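Local coordinates for surface presentation of antigens protein SpaO (Salmonella typhimurium, PDB 4YX1) that takes part in the type III secretory pathway that presents determinants Salmonella needs to enter mammalian cells, here as its C-terminal SPOA2 domain, a FliN-like module of the sorting platform, at residues A[11-16]-A[41-46]. Residues are numbered along the deposited sequence; the frame is centred on the assembly and turned at random.
Sequences LYRKNV and EIMANG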
# COMPACT_ATOMS: atom_id res chain seq x y z
N LEU A 11 -0.28 2.36 -0.62
CA LEU A 11 0.40 3.56 -1.06
C LEU A 11 -0.39 4.24 -2.17
O LEU A 11 -0.40 5.47 -2.28
CB LEU A 11 1.82 3.23 -1.53
CG LEU A 11 2.69 4.38 -1.99
CD1 LEU A 11 2.72 5.45 -0.92
CD2 LEU A 11 4.07 3.87 -2.22
N TYR A 12 -1.06 3.44 -3.00
CA TYR A 12 -1.80 3.98 -4.11
C TYR A 12 -2.81 2.95 -4.57
O TYR A 12 -2.50 1.77 -4.64
CB TYR A 12 -0.85 4.39 -5.25
CG TYR A 12 -1.56 5.03 -6.41
CD1 TYR A 12 -2.27 6.21 -6.26
CD2 TYR A 12 -1.53 4.44 -7.67
CE1 TYR A 12 -2.94 6.79 -7.33
CE2 TYR A 12 -2.18 5.01 -8.74
CZ TYR A 12 -2.89 6.18 -8.57
OH TYR A 12 -3.54 6.74 -9.64
N ARG A 13 -4.03 3.37 -4.84
CA ARG A 13 -4.98 2.48 -5.45
C ARG A 13 -5.79 3.20 -6.50
O ARG A 13 -5.95 4.42 -6.45
CB ARG A 13 -5.89 1.85 -4.42
CG ARG A 13 -6.57 2.85 -3.55
CD ARG A 13 -7.68 2.18 -2.74
NE ARG A 13 -8.26 3.15 -1.82
CZ ARG A 13 -9.53 3.16 -1.44
NH1 ARG A 13 -10.38 2.25 -1.87
NH2 ARG A 13 -9.93 4.11 -0.61
N LYS A 14 -6.29 2.44 -7.45
CA LYS A 14 -6.96 3.03 -8.59
C LYS A 14 -7.76 1.96 -9.31
O LYS A 14 -7.33 0.81 -9.39
CB LYS A 14 -5.94 3.65 -9.54
CG LYS A 14 -6.53 4.45 -10.69
CD LYS A 14 -6.93 5.85 -10.25
CE LYS A 14 -7.48 6.65 -11.41
NZ LYS A 14 -8.36 7.76 -10.94
N ASN A 15 -8.92 2.35 -9.83
CA ASN A 15 -9.64 1.50 -10.77
C ASN A 15 -9.02 1.66 -12.14
O ASN A 15 -8.97 2.77 -12.67
CB ASN A 15 -11.12 1.87 -10.81
CG ASN A 15 -11.79 1.68 -9.48
OD1 ASN A 15 -11.80 0.58 -8.94
ND2 ASN A 15 -12.37 2.73 -8.95
N VAL A 16 -8.53 0.57 -12.70
CA VAL A 16 -7.83 0.64 -13.98
C VAL A 16 -8.43 -0.36 -14.97
O VAL A 16 -9.06 -1.34 -14.58
CB VAL A 16 -6.32 0.38 -13.82
CG1 VAL A 16 -5.70 1.39 -12.88
CG2 VAL A 16 -6.04 -1.05 -13.36
N GLU A 41 -3.27 4.88 2.62
CA GLU A 41 -4.57 4.50 3.12
C GLU A 41 -4.49 3.24 3.95
O GLU A 41 -3.81 2.28 3.58
CB GLU A 41 -5.52 4.32 1.95
CG GLU A 41 -5.81 5.64 1.26
CD GLU A 41 -6.75 5.48 0.09
OE1 GLU A 41 -6.39 4.77 -0.86
OE2 GLU A 41 -7.86 6.06 0.13
N ILE A 42 -5.16 3.25 5.09
CA ILE A 42 -5.22 2.10 5.96
C ILE A 42 -6.55 1.41 5.74
O ILE A 42 -7.60 2.00 5.98
CB ILE A 42 -5.05 2.53 7.43
CG1 ILE A 42 -3.75 3.32 7.57
CG2 ILE A 42 -5.07 1.32 8.37
CD1 ILE A 42 -3.84 4.40 8.58
N MSE A 43 -6.48 0.17 5.25
CA MSE A 43 -7.65 -0.63 4.89
C MSE A 43 -7.81 -1.78 5.85
O MSE A 43 -6.84 -2.42 6.24
CB MSE A 43 -7.51 -1.20 3.48
CG MSE A 43 -6.95 -0.27 2.44
SE MSE A 43 -8.22 1.09 1.90
CE MSE A 43 -9.57 0.00 1.04
N ALA A 44 -9.05 -2.07 6.22
CA ALA A 44 -9.37 -3.24 7.04
C ALA A 44 -10.45 -4.00 6.30
O ALA A 44 -11.54 -3.48 6.08
CB ALA A 44 -9.83 -2.82 8.43
N ASN A 45 -10.15 -5.23 5.90
CA ASN A 45 -11.05 -6.05 5.09
C ASN A 45 -11.59 -5.27 3.90
O ASN A 45 -12.77 -5.34 3.57
CB ASN A 45 -12.21 -6.59 5.94
CG ASN A 45 -11.76 -7.65 6.91
OD1 ASN A 45 -10.62 -8.10 6.87
ND2 ASN A 45 -12.66 -8.05 7.80
N GLY A 46 -10.71 -4.50 3.27
CA GLY A 46 -11.07 -3.80 2.05
C GLY A 46 -11.84 -2.51 2.25
O GLY A 46 -12.29 -1.90 1.28
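Arg13 reaches across to Glu41 and Met43 and is the one residue of 11-16 that grips 41-46. The chain turns a corner at Leu11, between strand 4-10 and strand 12-16; Leu11 packs on Leu32, and the next residue, Tyr12, touches Pro33. At Arg13 the side chain leaves the backbone with CG between N and the carbonyl carbon (chi1 54°) and then runs extended to NE, crossing the Glu41 side chain at about a right angle. The guanidinium meets the carboxylate side-on: NE of Arg13 donates to OE1 of Glu41 at 2.7 Å, and NH2 of the same arginine to OE2 of Glu41 at 2.9 Å. Both bonds are nearly straight and lie in the guanidinium plane, yet they approach the carboxylate from above, since the two planes are turned 44° apart. Two bonds, one to each oxygen, fix the rotation of both groups and probably help to balance the charge of the buried Glu41. Met43, a selenomethionine, comes from the opposite direction, bending at chi2 and chi3 to lay its CE over one guanidinium face, offset toward the rim, 3.8 Å from NH1 of Arg13. Glu41 and Met43 both also lean on Leu48 of the neighbouring strand 47-56. Arg13 also packs against Glu8 of the second subunit, and Tyr12 to Val16 pair antiparallel with a strand of that subunit. The salt bridge thus ties the strand reaching across the interface to its own chain's sheet, within the intertwined beta dimer characteristic of SPOA domains in the FliN/MopA/SpaO family.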